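Long-range contacts in designed helical repeat protein (Synthetic construct, PDB 5CWM), which is of no known biological function but was designed computationally to explore the range of architectures open to helical repeat proteins: residues E11-E16 / E41-E46; G58-A63 / Q114-V119; V73-L78 / A131-R136; L160-L165 / R215-R220; R186-L191 / R209-A214. All coordinates share one frame; numbering follows the deposited sequence. Where two conformers were deposited one is given.

Contact 1 of 5, residues E11-E16 / E41-E46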
# COMPACT_ATOMS: atom_id res chain seq x y z
N GLU A 11 4.52 0.28 -16.49
CA GLU A 11 3.18 0.83 -16.69
C GLU A 11 2.52 0.24 -17.94
O GLU A 11 1.35 -0.12 -17.92
CB GLU A 11 3.23 2.35 -16.80
CG GLU A 11 3.65 3.06 -15.52
CD GLU A 11 3.91 4.54 -15.74
OE1 GLU A 11 3.74 5.02 -16.88
OE2 GLU A 11 4.28 5.23 -14.76
N LYS A 12 3.30 0.14 -19.01
CA LYS A 12 2.79 -0.41 -20.26
C LYS A 12 2.44 -1.89 -20.09
O LYS A 12 1.46 -2.37 -20.67
CB LYS A 12 3.81 -0.24 -21.39
CG LYS A 12 3.31 -0.73 -22.74
CD LYS A 12 4.40 -0.69 -23.80
CE LYS A 12 3.89 -1.25 -25.12
NZ LYS A 12 3.35 -2.62 -24.96
N LEU A 13 3.24 -2.60 -19.31
CA LEU A 13 2.96 -4.00 -19.02
C LEU A 13 1.66 -4.14 -18.23
O LEU A 13 0.86 -5.05 -18.47
CB LEU A 13 4.11 -4.64 -18.25
CG LEU A 13 5.40 -4.89 -19.02
CD1 LEU A 13 6.40 -5.65 -18.16
CD2 LEU A 13 5.12 -5.65 -20.31
N VAL A 14 1.45 -3.23 -17.28
CA VAL A 14 0.23 -3.22 -16.49
C VAL A 14 -1.00 -2.96 -17.36
O VAL A 14 -1.99 -3.68 -17.27
CB VAL A 14 0.29 -2.16 -15.37
CG1 VAL A 14 -1.07 -2.01 -14.71
CG2 VAL A 14 1.35 -2.52 -14.35
N LYS A 15 -0.91 -1.93 -18.20
CA LYS A 15 -1.99 -1.60 -19.13
C LYS A 15 -2.30 -2.79 -20.04
O LYS A 15 -3.47 -3.15 -20.24
CB LYS A 15 -1.62 -0.38 -19.97
CG LYS A 15 -1.53 0.92 -19.19
CD LYS A 15 -2.91 1.48 -18.88
CE LYS A 15 -3.65 1.82 -20.17
NZ LYS A 15 -4.99 2.40 -19.91
N GLU A 16 -1.25 -3.38 -20.59
CA GLU A 16 -1.38 -4.53 -21.49
C GLU A 16 -2.05 -5.70 -20.79
O GLU A 16 -2.89 -6.39 -21.38
CB GLU A 16 0.00 -4.94 -22.01
CG GLU A 16 -0.00 -6.13 -22.95
CD GLU A 16 1.38 -6.43 -23.50
OE1 GLU A 16 2.28 -5.59 -23.32
OE2 GLU A 16 1.55 -7.51 -24.10
N GLU A 41 2.42 -10.29 -13.32
CA GLU A 41 3.53 -10.77 -12.49
C GLU A 41 4.88 -10.25 -12.98
O GLU A 41 5.73 -9.86 -12.18
CB GLU A 41 3.54 -12.30 -12.44
CG GLU A 41 2.41 -12.89 -11.62
CD GLU A 41 2.46 -14.41 -11.56
OE1 GLU A 41 2.87 -15.03 -12.56
OE2 GLU A 41 2.11 -14.97 -10.50
N GLU A 42 5.07 -10.25 -14.30
CA GLU A 42 6.29 -9.71 -14.88
C GLU A 42 6.42 -8.22 -14.59
O GLU A 42 7.50 -7.73 -14.27
CB GLU A 42 6.32 -9.96 -16.39
CG GLU A 42 7.56 -9.42 -17.09
CD GLU A 42 8.83 -10.11 -16.64
OE1 GLU A 42 8.77 -11.30 -16.26
OE2 GLU A 42 9.90 -9.46 -16.66
N ALA A 43 5.30 -7.52 -14.69
CA ALA A 43 5.25 -6.09 -14.38
C ALA A 43 5.69 -5.84 -12.94
O ALA A 43 6.49 -4.94 -12.67
CB ALA A 43 3.86 -5.54 -14.61
N ALA A 44 5.18 -6.65 -12.02
CA ALA A 44 5.54 -6.54 -10.61
C ALA A 44 7.02 -6.84 -10.39
O ALA A 44 7.69 -6.16 -9.59
CB ALA A 44 4.68 -7.46 -9.76
N ARG A 45 7.53 -7.85 -11.09
CA ARG A 45 8.94 -8.20 -11.00
C ARG A 45 9.83 -7.04 -11.42
O ARG A 45 10.70 -6.59 -10.65
CB ARG A 45 9.24 -9.42 -11.88
CG ARG A 45 9.59 -10.68 -11.10
CD ARG A 45 8.48 -11.72 -11.17
NE ARG A 45 8.26 -12.19 -12.53
CZ ARG A 45 7.43 -13.18 -12.85
NH1 ARG A 45 6.75 -13.81 -11.90
NH2 ARG A 45 7.30 -13.55 -14.12
N GLU A 46 9.60 -6.54 -12.63
CA GLU A 46 10.37 -5.41 -13.15
C GLU A 46 10.25 -4.20 -12.23
O GLU A 46 11.24 -3.49 -12.00
CB GLU A 46 9.89 -5.05 -14.56
CG GLU A 46 10.08 -6.16 -15.58
CD GLU A 46 9.71 -5.73 -16.98
OE1 GLU A 46 9.41 -4.53 -17.18
OE2 GLU A 46 9.71 -6.58 -17.89
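The backbones come closest where L13 faces A43, their CA atoms 5.6 Å apart, on two helices that run antiparallel at 164° with their short axes 8.7 Å apart. At this close point stands a small residue: the single methyl of A43 points at the other helix and is met by L13 CB at 3.8 Å and, beside it, by V14 CG2 at 3.9 Å. L13 turns its CG beside its own backbone N (chi1 -71°), and from there CD1 carries on to the carboxylate of E46. The two side chains cross at about a right angle, and the methyl CD1 lies 3.4 Å from both E46 OE1 and E46 OE2. That carboxylate takes its polar partner from elsewhere: OE2 forms a salt bridge with R9, on the same helix as L13. E42 adds its CG to the same L13 methyl, at 4.1 Å, while its acid end, the chain bent at chi2, stays with its own helix, where R45 NH2 gives E42 OE1 a weak hydrogen bond that is part of a salt bridge, met at the edge of the guanidinium. V14 and A44 also touch V73, so helix 60-84 packs along one flank. With the chain reversing between helix 3-27 and helix 30-57, this is the antiparallel helical hairpin from which helical repeat proteins are built.

Contact 2 of 5, residues G58-A63 / Q114-V119; sequences GDPEVA and QGDPEV
P60 and V119 make the apolar heart of this contact, P60 CB lying 3.7 Å from V119 CG1, the same methyl that meets P60 O. Elsewhere on the proline ring, CG touches D116 OD2 at 3.7 Å, the two side chains crossing at about a right angle. Before the helix starts, the amide end of Q114 lies against G58 O, but its NE2 has a poor angle for a hydrogen bond. The two helix starts that carry P60 and V119 are both capped. D59 is an N-cap whose OD1 accepts from E61 N at 3.3 Å; D116 is the next, its OD1 weakly bonded to V119 N. G58 has positive phi (85°) just after a helix, and G115 is the C-prime residue of the Schellman motif that ends helix 87-114. The two turns lie side by side at the starts of helices 60-84 and 117-141. V119 also packs on V107 and A111 of helix 87-114, V62 faces helices 3-27 and 30-57, and P117 leans on V176 of helix 174-198.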
# COMPACT_ATOMS: atom_id res chain seq x y z
N GLY A 58 19.33 5.93 -4.76
CA GLY A 58 18.88 6.82 -3.70
C GLY A 58 17.78 7.77 -4.12
O GLY A 58 17.63 8.85 -3.54
N ASP A 59 17.01 7.39 -5.13
CA ASP A 59 15.89 8.21 -5.58
C ASP A 59 14.58 7.68 -5.00
O ASP A 59 14.09 6.63 -5.42
CB ASP A 59 15.83 8.23 -7.11
CG ASP A 59 15.03 9.40 -7.65
OD1 ASP A 59 14.17 9.93 -6.91
OD2 ASP A 59 15.26 9.79 -8.81
N PRO A 60 14.00 8.42 -4.04
CA PRO A 60 12.76 8.03 -3.37
C PRO A 60 11.53 8.07 -4.28
O PRO A 60 10.62 7.27 -4.11
CB PRO A 60 12.64 9.07 -2.25
CG PRO A 60 13.38 10.26 -2.75
CD PRO A 60 14.53 9.70 -3.54
N GLU A 61 11.52 9.00 -5.23
CA GLU A 61 10.37 9.18 -6.12
C GLU A 61 10.17 7.97 -7.02
O GLU A 61 9.07 7.42 -7.12
CB GLU A 61 10.56 10.44 -6.97
CG GLU A 61 9.38 10.77 -7.87
CD GLU A 61 9.58 12.05 -8.65
OE1 GLU A 61 10.69 12.62 -8.58
OE2 GLU A 61 8.63 12.50 -9.33
N VAL A 62 11.25 7.55 -7.68
CA VAL A 62 11.23 6.38 -8.55
C VAL A 62 10.80 5.14 -7.77
O VAL A 62 10.01 4.33 -8.26
CB VAL A 62 12.62 6.13 -9.19
CG1 VAL A 62 12.56 4.97 -10.16
CG2 VAL A 62 13.11 7.39 -9.88
N ALA A 63 11.33 5.02 -6.56
CA ALA A 63 10.98 3.92 -5.66
C ALA A 63 9.48 3.91 -5.37
O ALA A 63 8.82 2.87 -5.49
CB ALA A 63 11.77 4.03 -4.37
N GLN A 114 16.96 9.91 2.82
CA GLN A 114 17.17 11.01 1.89
C GLN A 114 16.51 12.30 2.38
O GLN A 114 16.64 13.35 1.74
CB GLN A 114 16.64 10.65 0.50
CG GLN A 114 17.70 10.66 -0.59
CD GLN A 114 18.62 9.46 -0.52
OE1 GLN A 114 19.83 9.57 -0.71
NE2 GLN A 114 18.05 8.29 -0.25
N GLY A 115 15.79 12.22 3.49
CA GLY A 115 15.12 13.38 4.05
C GLY A 115 14.01 13.93 3.17
O GLY A 115 14.00 15.11 2.83
N ASP A 116 13.07 13.06 2.80
CA ASP A 116 11.96 13.44 1.93
C ASP A 116 10.62 13.12 2.59
O ASP A 116 10.10 12.02 2.43
CB ASP A 116 12.08 12.74 0.58
CG ASP A 116 11.29 13.44 -0.52
OD1 ASP A 116 10.25 14.05 -0.21
OD2 ASP A 116 11.72 13.38 -1.69
N PRO A 117 10.06 14.09 3.32
CA PRO A 117 8.81 13.92 4.08
C PRO A 117 7.60 13.58 3.21
O PRO A 117 6.79 12.74 3.61
CB PRO A 117 8.62 15.28 4.76
CG PRO A 117 9.39 16.24 3.92
CD PRO A 117 10.58 15.47 3.42
N GLU A 118 7.49 14.21 2.05
CA GLU A 118 6.35 14.00 1.16
C GLU A 118 6.29 12.56 0.66
O GLU A 118 5.24 11.91 0.71
CB GLU A 118 6.42 14.96 -0.03
CG GLU A 118 6.30 16.43 0.33
CD GLU A 118 7.60 17.02 0.85
OE1 GLU A 118 8.65 16.37 0.69
OE2 GLU A 118 7.56 18.14 1.41
N VAL A 119 7.43 12.06 0.19
CA VAL A 119 7.52 10.69 -0.32
C VAL A 119 7.23 9.68 0.78
O VAL A 119 6.60 8.65 0.54
CB VAL A 119 8.91 10.42 -0.93
CG1 VAL A 119 9.06 8.95 -1.31
CG2 VAL A 119 9.14 11.31 -2.14

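Contact 3 of 5, residues V73-L78 / A131-R136; sequences VAELLL and AELLLR
L133 reaches across to A74, E75 and L78 with both its methyls, its CG anti to its backbone N (chi1 -173°) and its two branches dividing the work. CD2 lands on A74 CB at 3.6 Å. CD1 goes to L78 CD2, 3.7 Å away; these two leucines slide past each other in opposite directions, each reaching toward the other's helix. E75 lies over the fork of L133 at a slant, its CG 3.7 Å from L133 CD1 and equally far from L133 CD2, so that a methylene rather than the carboxylate does the touching. L78 CD2 has a second neighbour in R136 CB, at 3.8 Å. The helices beneath are nearly parallel, 11° apart in direction, with short axes 10.8 Å from each other, a spacing bridged by leucines reaching in from both helices. Helix 87-114 comes between the pair in sequence and meets both: V96 packs on A74, and L94 on L134. No hydrogen bond or salt bridge crosses from 73-78 to 131-136. R136 NH1 stays 4.7 Å from E75 OE2, at most a weak attraction and a doubtful one, since the arginine has two conformers; E75 OE2 also has a long, weak ion pair with R129. Contact between the two segments is apolar, made by methyls and the methylene stems of charged residues, with no directional polar bond crossing it.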
# COMPACT_ATOMS: atom_id res chain seq x y z
N VAL A 73 -0.48 -3.64 -9.62
CA VAL A 73 -0.40 -5.03 -10.06
C VAL A 73 -1.17 -5.95 -9.11
O VAL A 73 -1.87 -6.86 -9.55
CB VAL A 73 1.07 -5.51 -10.15
CG1 VAL A 73 1.13 -7.02 -10.36
CG2 VAL A 73 1.79 -4.78 -11.27
N ALA A 74 -1.06 -5.69 -7.81
CA ALA A 74 -1.74 -6.50 -6.80
C ALA A 74 -3.26 -6.40 -6.94
O ALA A 74 -3.96 -7.42 -6.94
CB ALA A 74 -1.31 -6.07 -5.41
N GLU A 75 -3.77 -5.17 -7.06
CA GLU A 75 -5.19 -4.95 -7.28
C GLU A 75 -5.65 -5.68 -8.54
O GLU A 75 -6.71 -6.32 -8.56
CB GLU A 75 -5.50 -3.45 -7.39
CG GLU A 75 -5.18 -2.64 -6.15
CD GLU A 75 -5.45 -1.16 -6.34
OE1 GLU A 75 -5.73 -0.74 -7.49
OE2 GLU A 75 -5.39 -0.41 -5.35
N LEU A 76 -4.83 -5.57 -9.58
CA LEU A 76 -5.12 -6.25 -10.84
C LEU A 76 -5.23 -7.76 -10.64
O LEU A 76 -6.09 -8.41 -11.22
CB LEU A 76 -4.04 -5.92 -11.88
CG LEU A 76 -4.19 -6.60 -13.24
CD1 LEU A 76 -5.57 -6.34 -13.83
CD2 LEU A 76 -3.10 -6.13 -14.19
N LEU A 77 -4.35 -8.30 -9.81
CA LEU A 77 -4.34 -9.73 -9.53
C LEU A 77 -5.56 -10.13 -8.71
O LEU A 77 -6.04 -11.26 -8.81
CB LEU A 77 -3.06 -10.14 -8.81
CG LEU A 77 -1.78 -10.04 -9.64
CD1 LEU A 77 -0.60 -10.66 -8.91
CD2 LEU A 77 -1.97 -10.69 -11.00
N LEU A 78 -6.05 -9.21 -7.89
CA LEU A 78 -7.28 -9.44 -7.15
C LEU A 78 -8.47 -9.50 -8.11
O LEU A 78 -9.35 -10.36 -7.98
CB LEU A 78 -7.51 -8.36 -6.09
CG LEU A 78 -8.86 -8.40 -5.36
CD1 LEU A 78 -9.08 -9.76 -4.71
CD2 LEU A 78 -8.95 -7.29 -4.33
N ALA A 131 -3.32 -2.06 2.99
CA ALA A 131 -4.15 -2.60 4.06
C ALA A 131 -5.59 -2.80 3.59
O ALA A 131 -6.20 -3.84 3.85
CB ALA A 131 -4.11 -1.69 5.28
N GLU A 132 -6.12 -1.80 2.90
CA GLU A 132 -7.47 -1.87 2.35
C GLU A 132 -7.58 -3.00 1.33
O GLU A 132 -8.57 -3.73 1.29
CB GLU A 132 -7.86 -0.54 1.71
CG GLU A 132 -7.80 0.65 2.66
CD GLU A 132 -8.02 1.97 1.96
OE1 GLU A 132 -8.10 1.98 0.72
OE2 GLU A 132 -8.12 3.00 2.66
N LEU A 133 -6.54 -3.13 0.51
CA LEU A 133 -6.48 -4.19 -0.49
C LEU A 133 -6.51 -5.56 0.18
O LEU A 133 -7.24 -6.46 -0.24
CB LEU A 133 -5.23 -4.04 -1.35
CG LEU A 133 -5.11 -4.99 -2.54
CD1 LEU A 133 -6.34 -4.89 -3.43
CD2 LEU A 133 -3.85 -4.67 -3.33
N LEU A 134 -5.71 -5.71 1.23
CA LEU A 134 -5.67 -6.94 2.01
C LEU A 134 -7.02 -7.21 2.64
O LEU A 134 -7.41 -8.36 2.83
CB LEU A 134 -4.59 -6.86 3.10
CG LEU A 134 -3.13 -6.92 2.64
CD1 LEU A 134 -2.19 -6.64 3.80
CD2 LEU A 134 -2.83 -8.27 2.02
N LEU A 135 -7.74 -6.14 2.96
CA LEU A 135 -9.08 -6.27 3.52
C LEU A 135 -10.04 -6.82 2.46
O LEU A 135 -10.89 -7.65 2.76
CB LEU A 135 -9.58 -4.93 4.05
CG LEU A 135 -10.82 -4.96 4.94
CD1 LEU A 135 -10.54 -5.74 6.21
CD2 LEU A 135 -11.30 -3.55 5.25
N ARG A 136 -9.88 -6.34 1.23
CA ARG A 136 -10.70 -6.81 0.11
C ARG A 136 -10.42 -8.28 -0.17
O ARG A 136 -11.35 -9.07 -0.38
CB ARG A 136 -10.43 -5.97 -1.14
CG ARG A 136 -10.70 -4.49 -0.98
CD ARG A 136 -10.52 -3.74 -2.30
NE ARG A 136 -10.67 -2.30 -2.14
CZ ARG A 136 -9.66 -1.44 -2.04
NH1 ARG A 136 -8.41 -1.88 -2.09
NH2 ARG A 136 -9.90 -0.15 -1.90

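Contact 4 of 5, residues L160-L165 / R215-R220; sequences LAKRVL and RELQER
L165 and L217 make the apolar part of this contact: L165 CD1 sits 3.6 Å from L217 CG and 3.9 Å from L217 CD2, the two side chains sliding past each other in opposite directions. K162 joins with its hydrocarbon stem. Its chain bends at chi3 (-69°), which swings CE round to within 3.6 Å of L217 CD1, where lysine and leucine cross at about a right angle. The helices below are almost parallel, 6° apart in direction, with short axes 11.6 Å from each other. This is how alternate helices line up in a helical repeat protein: helices 144-170 and 201-226 stand side by side, and the intervening antiparallel helix 174-198 packs on both, V184 touching A161 and L217, V181 touching L165. A second kind of contact is a methyl against a flat cation. L165 CD2 lies over the centre of one face of the R220 guanidinium, 4.2 Å above its plane, while K162 CG comes to it obliquely. Charges make the third group, and none is bridged between the two segments. K162 NZ and E216 OE1 are 4.1 Å apart, beyond a salt bridge though probably attractive. R220 finds its acid on the helix it faces, in a salt bridge from NH2 to E169. A like charge is also near, K162 NZ lying 4.9 Å from R220 NH1.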
# COMPACT_ATOMS: atom_id res chain seq x y z
N LEU A 160 3.78 4.13 11.51
CA LEU A 160 4.81 4.74 10.68
C LEU A 160 4.52 6.21 10.44
O LEU A 160 5.44 7.02 10.22
CB LEU A 160 4.93 4.00 9.34
CG LEU A 160 5.42 2.55 9.39
CD1 LEU A 160 5.43 1.94 8.00
CD2 LEU A 160 6.80 2.47 10.03
N ALA A 161 3.24 6.56 10.48
CA ALA A 161 2.82 7.95 10.35
C ALA A 161 3.46 8.82 11.43
O ALA A 161 3.72 10.00 11.21
CB ALA A 161 1.31 8.05 10.40
N LYS A 162 3.70 8.22 12.59
CA LYS A 162 4.40 8.92 13.67
C LYS A 162 5.83 9.24 13.26
O LYS A 162 6.32 10.34 13.51
CB LYS A 162 4.40 8.08 14.95
CG LYS A 162 5.41 8.56 15.99
CD LYS A 162 5.26 7.83 17.32
CE LYS A 162 3.96 8.21 18.01
NZ LYS A 162 3.88 7.67 19.39
N ARG A 163 6.50 8.28 12.62
CA ARG A 163 7.86 8.49 12.13
C ARG A 163 7.89 9.58 11.06
O ARG A 163 8.80 10.41 11.03
CB ARG A 163 8.44 7.18 11.57
CG ARG A 163 8.72 6.13 12.63
CD ARG A 163 9.16 4.82 12.01
NE ARG A 163 10.32 4.98 11.13
CZ ARG A 163 10.91 3.98 10.48
NH1 ARG A 163 10.45 2.74 10.61
NH2 ARG A 163 11.95 4.21 9.70
N VAL A 164 6.89 9.56 10.18
CA VAL A 164 6.75 10.60 9.17
C VAL A 164 6.59 11.97 9.83
O VAL A 164 7.19 12.96 9.39
CB VAL A 164 5.57 10.33 8.23
CG1 VAL A 164 5.23 11.56 7.40
CG2 VAL A 164 5.88 9.15 7.33
N LEU A 165 5.78 12.02 10.88
CA LEU A 165 5.58 13.25 11.64
C LEU A 165 6.89 13.72 12.27
O LEU A 165 7.16 14.92 12.35
CB LEU A 165 4.51 13.04 12.72
CG LEU A 165 4.06 14.25 13.54
CD1 LEU A 165 2.58 14.14 13.83
CD2 LEU A 165 4.84 14.37 14.84
N ARG A 215 -4.47 11.32 19.23
CA ARG A 215 -4.72 12.24 20.33
C ARG A 215 -3.42 12.88 20.80
O ARG A 215 -3.38 14.07 21.13
CB ARG A 215 -5.40 11.51 21.49
CG ARG A 215 -5.84 12.41 22.63
CD ARG A 215 -6.44 11.58 23.76
NE ARG A 215 -7.40 10.60 23.25
CZ ARG A 215 -7.99 9.67 23.99
NH1 ARG A 215 -7.72 9.59 25.29
NH2 ARG A 215 -8.85 8.83 23.44
N GLU A 216 -2.35 12.09 20.83
CA GLU A 216 -1.03 12.61 21.20
C GLU A 216 -0.41 13.47 20.09
O GLU A 216 0.09 14.57 20.33
CB GLU A 216 -0.09 11.46 21.56
CG GLU A 216 -0.59 10.57 22.68
CD GLU A 216 0.29 9.35 22.89
OE1 GLU A 216 1.27 9.19 22.14
OE2 GLU A 216 -0.00 8.55 23.81
N LEU A 217 -0.47 12.94 18.87
CA LEU A 217 0.15 13.57 17.71
C LEU A 217 -0.49 14.92 17.39
O LEU A 217 0.18 15.81 16.85
CB LEU A 217 0.06 12.65 16.49
CG LEU A 217 1.26 11.73 16.22
CD1 LEU A 217 1.65 10.94 17.46
CD2 LEU A 217 0.96 10.80 15.06
N GLN A 218 -1.77 15.07 17.71
CA GLN A 218 -2.44 16.35 17.54
C GLN A 218 -1.80 17.40 18.45
O GLN A 218 -1.54 18.53 18.03
CB GLN A 218 -3.94 16.22 17.85
CG GLN A 218 -4.70 17.53 17.78
CD GLN A 218 -4.73 18.12 16.38
OE1 GLN A 218 -4.64 17.40 15.39
NE2 GLN A 218 -4.84 19.45 16.30
N GLU A 219 -1.53 17.00 19.69
CA GLU A 219 -0.88 17.87 20.65
C GLU A 219 0.56 18.16 20.25
O GLU A 219 1.07 19.26 20.49
CB GLU A 219 -0.92 17.25 22.05
CG GLU A 219 -2.32 16.90 22.53
CD GLU A 219 -2.33 16.23 23.89
OE1 GLU A 219 -3.41 15.81 24.34
OE2 GLU A 219 -1.24 16.13 24.50
N ARG A 220 1.21 17.18 19.64
CA ARG A 220 2.59 17.37 19.17
C ARG A 220 2.66 18.38 18.02
O ARG A 220 3.50 19.28 18.03
CB ARG A 220 3.20 16.04 18.73
CG ARG A 220 3.34 15.02 19.85
CD ARG A 220 4.12 13.81 19.40
NE ARG A 220 5.51 14.14 19.06
CZ ARG A 220 6.42 13.25 18.67
NH1 ARG A 220 6.09 11.97 18.57
NH2 ARG A 220 7.65 13.64 18.39

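Contact 5 of 5, residues R186-L191 / R209-A214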
# COMPACT_ATOMS: atom_id res chain seq x y z
N ARG A 186 -7.35 8.72 9.72
CA ARG A 186 -7.89 7.94 8.61
C ARG A 186 -7.86 6.45 8.94
O ARG A 186 -8.87 5.76 8.82
CB ARG A 186 -7.10 8.20 7.32
CG ARG A 186 -7.68 9.28 6.42
CD ARG A 186 -6.83 9.45 5.17
NE ARG A 186 -6.60 8.17 4.50
CZ ARG A 186 -5.81 8.00 3.45
NH1 ARG A 186 -5.16 9.04 2.94
NH2 ARG A 186 -5.66 6.80 2.90
N VAL A 187 -6.69 5.98 9.37
CA VAL A 187 -6.53 4.59 9.79
C VAL A 187 -7.49 4.27 10.93
O VAL A 187 -8.10 3.19 10.96
CB VAL A 187 -5.08 4.30 10.24
CG1 VAL A 187 -4.95 2.85 10.70
CG2 VAL A 187 -4.11 4.59 9.12
N ALA A 188 -7.63 5.22 11.85
CA ALA A 188 -8.57 5.09 12.96
C ALA A 188 -9.99 4.86 12.44
O ALA A 188 -10.68 3.95 12.89
CB ALA A 188 -8.52 6.33 13.84
N GLU A 189 -10.41 5.69 11.49
CA GLU A 189 -11.74 5.56 10.89
C GLU A 189 -11.91 4.22 10.19
O GLU A 189 -12.99 3.61 10.26
CB GLU A 189 -11.99 6.70 9.90
CG GLU A 189 -12.15 8.06 10.54
CD GLU A 189 -12.23 9.18 9.52
OE1 GLU A 189 -12.45 8.88 8.33
OE2 GLU A 189 -12.07 10.36 9.91
N LEU A 190 -10.86 3.75 9.53
CA LEU A 190 -10.89 2.45 8.87
C LEU A 190 -11.13 1.33 9.87
O LEU A 190 -12.05 0.52 9.70
CB LEU A 190 -9.59 2.20 8.10
CG LEU A 190 -9.44 0.81 7.48
CD1 LEU A 190 -10.55 0.54 6.48
CD2 LEU A 190 -8.08 0.65 6.83
N LEU A 191 -10.30 1.29 10.91
CA LEU A 191 -10.43 0.27 11.95
C LEU A 191 -11.78 0.36 12.65
O LEU A 191 -12.33 -0.66 13.08
CB LEU A 191 -9.30 0.41 12.98
CG LEU A 191 -7.89 0.15 12.46
CD1 LEU A 191 -6.86 0.35 13.56
CD2 LEU A 191 -7.78 -1.25 11.87
N ARG A 209 -6.04 2.17 20.21
CA ARG A 209 -4.62 2.51 20.19
C ARG A 209 -4.33 3.65 19.21
O ARG A 209 -3.69 4.64 19.55
CB ARG A 209 -3.76 1.30 19.84
CG ARG A 209 -3.96 0.09 20.74
CD ARG A 209 -2.86 -0.94 20.50
NE ARG A 209 -3.20 -2.26 21.05
CZ ARG A 209 -3.61 -3.28 20.31
NH1 ARG A 209 -3.74 -3.15 18.99
NH2 ARG A 209 -3.90 -4.44 20.88
N VAL A 210 -4.82 3.49 17.98
CA VAL A 210 -4.61 4.48 16.94
C VAL A 210 -5.22 5.83 17.33
O VAL A 210 -4.62 6.88 17.09
CB VAL A 210 -5.21 4.01 15.59
CG1 VAL A 210 -5.13 5.12 14.55
CG2 VAL A 210 -4.47 2.78 15.09
N ARG A 211 -6.41 5.80 17.93
CA ARG A 211 -7.06 7.03 18.38
C ARG A 211 -6.24 7.73 19.46
O ARG A 211 -6.13 8.95 19.46
CB ARG A 211 -8.47 6.74 18.90
CG ARG A 211 -9.51 6.56 17.81
CD ARG A 211 -10.92 6.67 18.36
NE ARG A 211 -11.20 5.65 19.37
CZ ARG A 211 -11.75 4.46 19.10
NH1 ARG A 211 -12.07 4.15 17.85
NH2 ARG A 211 -11.97 3.59 20.07
N GLU A 212 -5.65 6.95 20.36
CA GLU A 212 -4.76 7.51 21.37
C GLU A 212 -3.55 8.16 20.71
O GLU A 212 -3.15 9.28 21.06
CB GLU A 212 -4.30 6.42 22.35
CG GLU A 212 -3.33 6.91 23.42
CD GLU A 212 -3.98 7.83 24.43
OE1 GLU A 212 -5.22 7.83 24.54
OE2 GLU A 212 -3.24 8.56 25.13
N GLU A 213 -2.99 7.46 19.73
CA GLU A 213 -1.84 7.97 18.98
C GLU A 213 -2.15 9.31 18.31
O GLU A 213 -1.35 10.24 18.38
CB GLU A 213 -1.39 6.96 17.92
CG GLU A 213 -0.22 7.45 17.08
CD GLU A 213 0.12 6.51 15.95
OE1 GLU A 213 -0.68 5.60 15.66
OE2 GLU A 213 1.20 6.69 15.34
N ALA A 214 -3.31 9.40 17.68
CA ALA A 214 -3.73 10.64 17.03
C ALA A 214 -3.97 11.73 18.07
O ALA A 214 -3.71 12.91 17.82
CB ALA A 214 -4.99 10.41 16.21
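V210 is the bump and the hollow facing it is lined by V187, A188 and L191, in an antiparallel helical hairpin formed by helices 174-198 and 201-226. V184, one turn back on the first helix, also touches V210 and completes the four residues of the hole, so the valine sits as a knob in a hole. At A188 the hole has only a methyl for its side, and V210 CG1 rests 3.7 Å from A188 CB and as close to A188 N, on the backbone itself. V187 bounds the hollow more loosely, its CB 4.4 Å from V210 CG1. Here A188 CA and V210 CA are 5.6 Å apart and the short axes 8.9 Å, with the helices 159° apart in direction. Along the flank, R211 lays its CG against A188 CB at 4.1 Å; its guanidinium goes on to a salt bridge with E192. A158 of helix 144-170 touches both V187 and V210 from the next layer. The other branch of the knob is fixed by chi1 of V210 (173°): with CG1 anti to the backbone N, CG2 falls beside that N and meets L191 CD1 at 3.7 Å, the two side chains at about a right angle.

In the fold
From the N terminus, contact 1 closes first, pairing helix 3-27 with helix 30-57 across one turn. Contacts 2 and 3 follow and cross, their segments alternating along helices 60-84 and 117-141: contact 2 joins the N-terminal ends and contact 3 lies farther along, their centres about 24 Å apart. Contact 1 meets contact 3 through V73, which packs on V14, A43 and A44. Near the C terminus contact 5, the hairpin of helices 174-198 and 201-226, is nested in the larger loop that contact 4 closes back to helix 144-170; K162 touches E213 between them. Single touches, P117 on V164 and E132 on L190, link contact 2 to contact 4 and contact 3 to contact 5.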